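Local coordinates for protein DNA polymerase sliding clamp 2 (Thermococcus kodakarensis, PDB 3LX2) that probably encircles DNA as a homotrimeric ring and serves as a moving platform that tethers the polymerase and other replication proteins to it, at residues E66-F71 / I116-P121; T88-K93 / G102-E107; D207-L212 / L228-M233. All blocks are in the same frame, centred on the assembly; numbering follows the deposited sequence.

Contact 1: E66-F71 / I116-P121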
loop_
_atom_site.group_PDB
_atom_site.type_symbol
_atom_site.label_atom_id
_atom_site.label_comp_id
_atom_site.label_asym_id
_atom_site.label_seq_id
_atom_site.Cartn_x
_atom_site.Cartn_y
_atom_site.Cartn_z
ATOM N N GLU A 66 -40.423 -14.996 7.580
ATOM C CA GLU A 66 -39.768 -13.741 7.779
ATOM C C GLU A 66 -39.301 -13.601 9.195
ATOM O O GLU A 66 -40.049 -13.874 10.121
ATOM C CB GLU A 66 -40.765 -12.613 7.526
ATOM C CG GLU A 66 -41.740 -12.892 6.382
ATOM C CD GLU A 66 -42.408 -11.640 5.863
ATOM O OE1 GLU A 66 -43.116 -10.972 6.673
ATOM O OE2 GLU A 66 -42.241 -11.344 4.643
ATOM N N GLU A 67 -38.073 -13.127 9.360
ATOM C CA GLU A 67 -37.508 -12.891 10.664
ATOM C C GLU A 67 -36.315 -11.935 10.617
ATOM O O GLU A 67 -35.664 -11.767 9.568
ATOM C CB GLU A 67 -37.096 -14.204 11.327
ATOM C CG GLU A 67 -35.954 -14.931 10.655
ATOM C CD GLU A 67 -35.200 -15.855 11.626
ATOM O OE1 GLU A 67 -35.041 -17.058 11.297
ATOM O OE2 GLU A 67 -34.762 -15.373 12.716
ATOM N N ALA A 68 -36.062 -11.327 11.775
ATOM C CA ALA A 68 -34.891 -10.524 12.040
ATOM C C ALA A 68 -33.745 -11.370 12.518
ATOM O O ALA A 68 -33.887 -12.129 13.490
ATOM C CB ALA A 68 -35.209 -9.497 13.094
ATOM N N ILE A 69 -32.594 -11.216 11.867
ATOM C CA ILE A 69 -31.340 -11.765 12.375
ATOM C C ILE A 69 -30.401 -10.646 12.771
ATOM O O ILE A 69 -30.484 -9.520 12.248
ATOM C CB ILE A 69 -30.618 -12.659 11.358
ATOM C CG1 ILE A 69 -30.597 -11.989 9.987
ATOM C CG2 ILE A 69 -31.256 -14.055 11.314
ATOM C CD1 ILE A 69 -29.785 -12.738 8.960
ATOM N N ALA A 70 -29.486 -10.950 13.673
ATOM C CA ALA A 70 -28.596 -9.960 14.205
ATOM C C ALA A 70 -27.227 -10.596 14.391
ATOM O O ALA A 70 -27.117 -11.756 14.782
ATOM C CB ALA A 70 -29.145 -9.421 15.558
ATOM N N PHE A 71 -26.174 -9.848 14.101
ATOM C CA PHE A 71 -24.847 -10.442 14.182
ATOM C C PHE A 71 -23.773 -9.382 14.287
ATOM O O PHE A 71 -24.017 -8.203 14.067
ATOM C CB PHE A 71 -24.596 -11.362 12.978
ATOM C CG PHE A 71 -25.047 -10.760 11.698
ATOM C CD1 PHE A 71 -24.195 -9.955 10.969
ATOM C CD2 PHE A 71 -26.349 -10.942 11.258
ATOM C CE1 PHE A 71 -24.632 -9.351 9.805
ATOM C CE2 PHE A 71 -26.788 -10.355 10.101
ATOM C CZ PHE A 71 -25.920 -9.565 9.362
ATOM N N ILE A 116 -27.075 -13.270 17.259
ATOM C CA ILE A 116 -27.332 -12.724 18.580
ATOM C C ILE A 116 -28.737 -12.176 18.737
ATOM O O ILE A 116 -29.492 -12.118 17.764
ATOM C CB ILE A 116 -26.253 -11.697 19.060
ATOM C CG1 ILE A 116 -26.394 -10.383 18.316
ATOM C CG2 ILE A 116 -24.830 -12.323 19.014
ATOM C CD1 ILE A 116 -25.183 -9.515 18.390
ATOM N N ASP A 117 -29.056 -11.781 19.978
ATOM C CA ASP A 117 -30.322 -11.123 20.348
ATOM C C ASP A 117 -30.776 -10.097 19.318
ATOM O O ASP A 117 -30.118 -9.078 19.124
ATOM C CB ASP A 117 -30.200 -10.470 21.751
ATOM C CG ASP A 117 -31.590 -10.209 22.428
ATOM O OD1 ASP A 117 -32.633 -10.379 21.754
ATOM O OD2 ASP A 117 -31.637 -9.838 23.642
ATOM N N ALA A 118 -31.906 -10.375 18.672
ATOM C CA ALA A 118 -32.459 -9.525 17.584
ATOM C C ALA A 118 -33.512 -8.453 18.011
ATOM O O ALA A 118 -34.318 -8.006 17.182
ATOM C CB ALA A 118 -33.014 -10.421 16.472
ATOM N N ASN A 119 -33.453 -8.030 19.288
ATOM C CA ASN A 119 -34.372 -7.059 19.953
ATOM C C ASN A 119 -34.250 -5.564 19.591
ATOM O O ASN A 119 -34.094 -4.712 20.483
ATOM C CB ASN A 119 -34.236 -7.170 21.488
ATOM C CG ASN A 119 -34.950 -8.383 22.067
ATOM O OD1 ASN A 119 -35.652 -9.116 21.351
ATOM N ND2 ASN A 119 -34.770 -8.606 23.381
ATOM N N THR A 120 -34.341 -5.247 18.302
ATOM C CA THR A 120 -34.394 -3.853 17.869
ATOM C C THR A 120 -35.729 -3.237 18.279
ATOM O O THR A 120 -36.788 -3.717 17.863
ATOM C CB THR A 120 -34.126 -3.693 16.347
ATOM O OG1 THR A 120 -32.742 -3.425 16.161
ATOM C CG2 THR A 120 -34.882 -2.502 15.749
ATOM N N PRO A 121 -35.680 -2.182 19.115
ATOM C CA PRO A 121 -36.911 -1.432 19.355
ATOM C C PRO A 121 -37.218 -0.591 18.127
ATOM O O PRO A 121 -36.294 -0.151 17.424
ATOM C CB PRO A 121 -36.569 -0.543 20.557
ATOM C CG PRO A 121 -35.074 -0.373 20.518
ATOM C CD PRO A 121 -34.493 -1.538 19.719
#

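Contact 2: T88-K93 / G102-E107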
loop_
_atom_site.group_PDB
_atom_site.type_symbol
_atom_site.label_atom_id
_atom_site.label_comp_id
_atom_site.label_asym_id
_atom_site.label_seq_id
_atom_site.Cartn_x
_atom_site.Cartn_y
_atom_site.Cartn_z
ATOM N N THR A 88 -19.229 -14.992 -5.694
ATOM C CA THR A 88 -20.610 -14.701 -5.357
ATOM C C THR A 88 -20.829 -14.843 -3.842
ATOM O O THR A 88 -19.981 -15.391 -3.152
ATOM C CB THR A 88 -21.655 -15.583 -6.162
ATOM O OG1 THR A 88 -21.663 -16.897 -5.627
ATOM C CG2 THR A 88 -21.377 -15.586 -7.630
ATOM N N LEU A 89 -21.947 -14.336 -3.330
ATOM C CA LEU A 89 -22.214 -14.352 -1.907
ATOM C C LEU A 89 -23.481 -15.126 -1.673
ATOM O O LEU A 89 -24.492 -14.901 -2.342
ATOM C CB LEU A 89 -22.424 -12.927 -1.374
ATOM C CG LEU A 89 -23.024 -12.668 0.035
ATOM C CD1 LEU A 89 -22.244 -13.350 1.091
ATOM C CD2 LEU A 89 -23.113 -11.150 0.379
ATOM N N VAL A 90 -23.429 -16.024 -0.702
ATOM C CA VAL A 90 -24.614 -16.747 -0.287
ATOM C C VAL A 90 -24.845 -16.499 1.179
ATOM O O VAL A 90 -23.945 -16.736 1.990
ATOM C CB VAL A 90 -24.456 -18.284 -0.361
ATOM C CG1 VAL A 90 -25.784 -18.994 0.080
ATOM C CG2 VAL A 90 -23.981 -18.766 -1.743
ATOM N N LEU A 91 -26.054 -16.061 1.518
ATOM C CA LEU A 91 -26.461 -16.021 2.904
ATOM C C LEU A 91 -27.565 -17.039 3.134
ATOM O O LEU A 91 -28.567 -17.080 2.421
ATOM C CB LEU A 91 -26.939 -14.640 3.282
ATOM C CG LEU A 91 -25.995 -13.469 2.978
ATOM C CD1 LEU A 91 -26.787 -12.127 3.131
ATOM C CD2 LEU A 91 -24.804 -13.511 3.908
ATOM N N ARG A 92 -27.366 -17.868 4.144
ATOM C CA ARG A 92 -28.211 -19.005 4.340
ATOM C C ARG A 92 -28.461 -19.307 5.816
ATOM O O ARG A 92 -27.525 -19.380 6.628
ATOM C CB ARG A 92 -27.585 -20.209 3.668
ATOM C CG ARG A 92 -28.404 -21.416 3.844
ATOM C CD ARG A 92 -27.561 -22.608 3.550
ATOM N NE ARG A 92 -27.366 -22.763 2.118
ATOM C CZ ARG A 92 -26.376 -23.462 1.592
ATOM N NH1 ARG A 92 -25.463 -24.042 2.382
ATOM N NH2 ARG A 92 -26.287 -23.559 0.279
ATOM N N LYS A 93 -29.736 -19.474 6.146
ATOM C CA LYS A 93 -30.127 -19.811 7.490
ATOM C C LYS A 93 -31.085 -20.970 7.459
ATOM O O LYS A 93 -32.073 -20.966 6.696
ATOM C CB LYS A 93 -30.769 -18.641 8.212
ATOM C CG LYS A 93 -31.016 -18.962 9.685
ATOM C CD LYS A 93 -31.632 -17.820 10.439
ATOM C CE LYS A 93 -31.994 -18.257 11.862
ATOM N NZ LYS A 93 -33.062 -19.307 11.861
ATOM N N GLY A 102 -21.419 -18.045 2.519
ATOM C CA GLY A 102 -20.607 -18.714 1.556
ATOM C C GLY A 102 -19.969 -17.778 0.572
ATOM O O GLY A 102 -20.560 -16.786 0.186
ATOM N N LEU A 103 -18.756 -18.116 0.153
ATOM C CA LEU A 103 -18.039 -17.310 -0.854
ATOM C C LEU A 103 -17.695 -18.248 -1.996
ATOM O O LEU A 103 -16.913 -19.179 -1.821
ATOM C CB LEU A 103 -16.771 -16.683 -0.259
ATOM C CG LEU A 103 -16.934 -15.644 0.874
ATOM C CD1 LEU A 103 -15.543 -15.149 1.362
ATOM C CD2 LEU A 103 -17.707 -14.438 0.427
ATOM N N LEU A 104 -18.316 -18.056 -3.150
ATOM C CA LEU A 104 -18.191 -19.066 -4.194
ATOM C C LEU A 104 -17.376 -18.531 -5.358
ATOM O O LEU A 104 -17.786 -17.579 -6.028
ATOM C CB LEU A 104 -19.582 -19.576 -4.655
ATOM C CG LEU A 104 -20.662 -19.819 -3.562
ATOM C CD1 LEU A 104 -21.824 -20.630 -4.084
ATOM C CD2 LEU A 104 -20.152 -20.479 -2.323
ATOM N N GLY A 105 -16.200 -19.128 -5.571
ATOM C CA GLY A 105 -15.312 -18.729 -6.668
ATOM C C GLY A 105 -14.611 -19.932 -7.287
ATOM O O GLY A 105 -15.261 -20.918 -7.624
ATOM N N ASP A 106 -13.293 -19.848 -7.473
ATOM C CA ASP A 106 -12.527 -21.048 -7.868
ATOM C C ASP A 106 -12.576 -22.146 -6.790
ATOM O O ASP A 106 -12.599 -23.330 -7.113
ATOM C CB ASP A 106 -11.087 -20.659 -8.204
ATOM C CG ASP A 106 -11.011 -19.687 -9.389
ATOM O OD1 ASP A 106 -11.901 -19.752 -10.283
ATOM O OD2 ASP A 106 -10.072 -18.844 -9.401
ATOM N N GLU A 107 -12.577 -21.723 -5.518
ATOM C CA GLU A 107 -13.046 -22.558 -4.384
ATOM C C GLU A 107 -14.375 -22.021 -3.768
ATOM O O GLU A 107 -14.818 -20.899 -4.060
ATOM C CB GLU A 107 -11.989 -22.673 -3.291
ATOM C CG GLU A 107 -10.576 -22.953 -3.771
ATOM C CD GLU A 107 -9.881 -21.688 -4.328
ATOM O OE1 GLU A 107 -9.219 -21.760 -5.423
ATOM O OE2 GLU A 107 -10.006 -20.626 -3.637
#

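Contact 3: D207-L212 / L228-M233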
loop_
_atom_site.group_PDB
_atom_site.type_symbol
_atom_site.label_atom_id
_atom_site.label_comp_id
_atom_site.label_asym_id
_atom_site.label_seq_id
_atom_site.Cartn_x
_atom_site.Cartn_y
_atom_site.Cartn_z
ATOM N N ASP A 207 -16.750 8.690 6.550
ATOM C CA ASP A 207 -16.991 7.262 6.752
ATOM C C ASP A 207 -18.195 6.746 5.949
ATOM O O ASP A 207 -18.204 5.595 5.502
ATOM C CB ASP A 207 -17.168 6.928 8.239
ATOM C CG ASP A 207 -15.840 6.778 8.986
ATOM O OD1 ASP A 207 -14.772 6.600 8.354
ATOM O OD2 ASP A 207 -15.869 6.799 10.234
ATOM N N ILE A 208 -19.183 7.602 5.733
ATOM C CA ILE A 208 -20.339 7.260 4.922
ATOM C C ILE A 208 -19.921 7.083 3.450
ATOM O O ILE A 208 -20.310 6.112 2.844
ATOM C CB ILE A 208 -21.468 8.332 5.057
ATOM C CG1 ILE A 208 -22.011 8.378 6.491
ATOM C CG2 ILE A 208 -22.580 8.149 3.980
ATOM C CD1 ILE A 208 -23.102 9.455 6.771
ATOM N N LEU A 209 -19.138 8.026 2.912
ATOM C CA LEU A 209 -18.764 8.142 1.480
ATOM C C LEU A 209 -17.587 7.276 1.036
ATOM O O LEU A 209 -17.297 7.191 -0.144
ATOM C CB LEU A 209 -18.423 9.614 1.135
ATOM C CG LEU A 209 -19.493 10.717 1.398
ATOM C CD1 LEU A 209 -18.919 12.174 1.415
ATOM C CD2 LEU A 209 -20.754 10.602 0.465
ATOM N N ARG A 210 -16.893 6.631 1.959
ATOM C CA ARG A 210 -15.671 5.902 1.560
ATOM C C ARG A 210 -15.865 4.680 0.674
ATOM O O ARG A 210 -15.071 4.467 -0.214
ATOM C CB ARG A 210 -14.816 5.552 2.756
ATOM C CG ARG A 210 -13.451 4.962 2.408
ATOM C CD ARG A 210 -12.640 4.657 3.712
ATOM N NE ARG A 210 -12.047 5.874 4.269
ATOM C CZ ARG A 210 -12.405 6.458 5.412
ATOM N NH1 ARG A 210 -13.381 5.956 6.174
ATOM N NH2 ARG A 210 -11.759 7.554 5.806
ATOM N N SER A 211 -16.892 3.873 0.907
ATOM C CA SER A 211 -17.168 2.705 0.020
ATOM C C SER A 211 -17.543 3.050 -1.440
ATOM O O SER A 211 -17.105 2.380 -2.353
ATOM C CB SER A 211 -18.270 1.810 0.591
ATOM O OG SER A 211 -17.793 1.054 1.679
ATOM N N LEU A 212 -18.317 4.103 -1.641
ATOM C CA LEU A 212 -18.779 4.503 -2.957
ATOM C C LEU A 212 -17.657 4.811 -3.953
ATOM O O LEU A 212 -16.562 5.280 -3.572
ATOM C CB LEU A 212 -19.676 5.741 -2.809
ATOM C CG LEU A 212 -20.904 5.543 -1.925
ATOM C CD1 LEU A 212 -21.634 6.817 -1.977
ATOM C CD2 LEU A 212 -21.781 4.389 -2.454
ATOM N N LEU A 228 -28.913 16.079 8.111
ATOM C CA LEU A 228 -28.557 15.969 6.678
ATOM C C LEU A 228 -28.938 14.584 6.145
ATOM O O LEU A 228 -28.686 13.592 6.813
ATOM C CB LEU A 228 -27.051 16.155 6.491
ATOM C CG LEU A 228 -26.377 15.649 5.191
ATOM C CD1 LEU A 228 -26.634 16.601 4.024
ATOM C CD2 LEU A 228 -24.854 15.452 5.366
ATOM N N LEU A 229 -29.498 14.516 4.934
ATOM C CA LEU A 229 -29.674 13.204 4.235
ATOM C C LEU A 229 -28.608 12.961 3.171
ATOM O O LEU A 229 -28.321 13.834 2.367
ATOM C CB LEU A 229 -31.065 13.017 3.625
ATOM C CG LEU A 229 -31.221 11.771 2.699
ATOM C CD1 LEU A 229 -31.197 10.405 3.470
ATOM C CD2 LEU A 229 -32.440 11.824 1.714
ATOM N N LEU A 230 -27.994 11.790 3.207
ATOM C CA LEU A 230 -27.194 11.312 2.095
ATOM C C LEU A 230 -27.745 9.915 1.793
ATOM O O LEU A 230 -27.783 9.020 2.672
ATOM C CB LEU A 230 -25.716 11.188 2.440
ATOM C CG LEU A 230 -24.840 12.320 2.967
ATOM C CD1 LEU A 230 -23.425 11.843 2.959
ATOM C CD2 LEU A 230 -24.946 13.552 2.096
ATOM N N LYS A 231 -28.175 9.772 0.547
ATOM C CA LYS A 231 -28.849 8.589 0.076
ATOM C C LYS A 231 -28.149 8.058 -1.179
ATOM O O LYS A 231 -27.828 8.828 -2.112
ATOM C CB LYS A 231 -30.302 8.931 -0.220
ATOM C CG LYS A 231 -31.131 7.848 -0.955
ATOM C CD LYS A 231 -32.584 8.336 -0.943
ATOM C CE LYS A 231 -33.496 7.421 -1.721
ATOM N NZ LYS A 231 -34.911 7.612 -1.284
ATOM N N TYR A 232 -27.880 6.756 -1.175
ATOM C CA TYR A 232 -27.449 6.107 -2.398
ATOM C C TYR A 232 -28.324 4.971 -2.882
ATOM O O TYR A 232 -28.725 4.086 -2.108
ATOM C CB TYR A 232 -25.948 5.770 -2.454
ATOM C CG TYR A 232 -25.244 4.993 -1.330
ATOM C CD1 TYR A 232 -24.630 5.667 -0.238
ATOM C CD2 TYR A 232 -25.046 3.599 -1.421
ATOM C CE1 TYR A 232 -23.912 4.957 0.776
ATOM C CE2 TYR A 232 -24.299 2.872 -0.392
ATOM C CZ TYR A 232 -23.748 3.562 0.687
ATOM O OH TYR A 232 -23.017 2.881 1.665
ATOM N N MET A 233 -28.647 5.039 -4.169
ATOM C CA MET A 233 -29.426 4.007 -4.855
ATOM C C MET A 233 -28.495 2.858 -5.117
ATOM O O MET A 233 -27.367 3.084 -5.505
ATOM C CB MET A 233 -29.975 4.552 -6.156
ATOM C CG MET A 233 -30.975 5.641 -5.954
ATOM S SD MET A 233 -32.090 5.255 -4.590
ATOM C CE MET A 233 -33.479 6.334 -5.015
#

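Contact 1: E66-F71 / I116-P121
The only hydrogen bond between loop segment 116-121 and segment 66-71, which lies on the outermost strand of a sheet, has its donor above the carbonyl plane. Ile116 N donates to Ala70 O over 2.9 Å, fairly straight at 162°, yet the donor stands 40° above the carbonyl plane and so misses the lone pairs. One such bond joins the loop to the strand. Beside it Ala118 CB meets two methyls, Ala68 CB and Ala70 CB, each at 4.1 Å. Ala118 CB also rests 3.5 Å from Ala68 O, while Ala70 CB lies 3.5 Å from Ile116 O, so these two methyls, of Ala118 and Ala70, lie against backbone oxygens of the other segment. Ile116 has CG1 in the crowded position between its N and carbonyl carbon (chi1 73°), which brings CG1 within 4.0 Å of Ala70 CB. Ile69 and Phe71 start away from the loop; Phe71 meets Phe29 and Phe76 edge-to-face. Along its other edge the strand bonds to 26-31, where Thr120 packs on Val28. Past Ala118 an inverse gamma turn centred on Asn119 leads on into the long connection between the two domains, the interdomain connecting loop of PCNA proteins. The chemistry amounts to a light, mostly apolar attachment, one backbone bond and a few methyl contacts, concentrated at Ile116 and Ala118; Asn119 to Pro121 make none with 66-71.

Contact 2: T88-K93 / G102-E107
The beta hairpin of strands 88-93 and 98-104 lies within the five-stranded antiparallel sheet of the N-terminal domain, and this contact joins the ends of its strands far from the turn. Two hydrogen-bonded pairs frame one non-hydrogen-bonded pair. In the first, Thr88 N gives its hydrogen to Leu104 O at 3.0 Å, in the carbonyl plane and on a lone pair; Leu104 N returns one to Thr88 O at 3.1 Å, from above that carbonyl plane. The second pair repeats the exchange, Gly102 N to Val90 O at 2.9 Å and Val90 N to Gly102 O at 3.1 Å. All four bonds are nearly straight. Between them Leu89 faces Leu103, and both turn to the side where Ala10 of helix 10-21 packs. Thr88, Val90 and Leu104 occupy the opposite face. There Thr88 OG1, in the crowded position (chi1 75°), lies 3.5 Å from Leu104 CB. Leu104, crossing obliquely, sets CD1 3.7 Å from Val90 CG2, and Trp110 of strand 108-114 packs on both residues. Beyond the strand the chain turns through Gly105, and Asp106 and Glu107 touch Pro184 and Ala140 of the second subunit. The backbone N-H and C=O groups of Thr88, Val90, Gly102 and Leu104 are thus paired strand to strand, and the cross-strand side-chain contacts, Thr88 OG1 apart, are apolar.

Contact 3: D207-L212 / L228-M233
Strand 228-233 enters with Leu228 and Leu229, both buried but neither touching segment 207-212. Leu230 is the first to reach that segment: its CG is anti to the carbonyl carbon (chi1 -57°), and the CD1 methyl alone makes the touch, 3.9 Å from Ile208 CG2 and equally 3.9 Å from Leu209 CD2. The Leu209 side chain crosses that of Leu230 at about a right angle, Ile208 obliquely. Lys231 points away. Tyr232 then turns one ring face to Leu212, its CG held between backbone N and carbonyl carbon (chi1 52°). Leu212 CD2 sits 3.4 Å from the ring centroid of Tyr232, only 9° off the normal, a CH-pi contact centred on the face; Leu212 CD1 lies 3.7 Å from Tyr232 CD1. No hydrogen bond crosses. Strands 217-222 and 238-244 flank this strand in the nine-stranded sheet, and Ile208 also reaches Phe242 and Ile244 on the latter. Leu209 packs on helix 138-151, and Ser211 OG bonds to Ser15 O in helix 10-21, so segment 207-212 has one helix against Leu209 and the other at Ser211, with the sheet facing Ile208, Leu209 and Leu212.

How the contacts relate
Contacts 1 and 3 act on the same nine-stranded sheet at different places: contact 1 sets a loop against its outermost strand near the surface, whereas contact 3 lays the last turn of helix 202-209 and the residues after it on an inner strand, near the middle of the chain and fully buried. Contact 2 belongs to another sheet, is buried too, and is the most polar across the backbone, with four hydrogen bonds against one in contact 1 and none in contact 3. Nested inside the loop that contact 1 closes, contact 2 touches it through the Glu67-Lys93 salt bridge and Ile69 on Lys93. Contact 3 follows later in the chain, its nearest atoms about 15 Å from contact 1 and about 13 Å from contact 2.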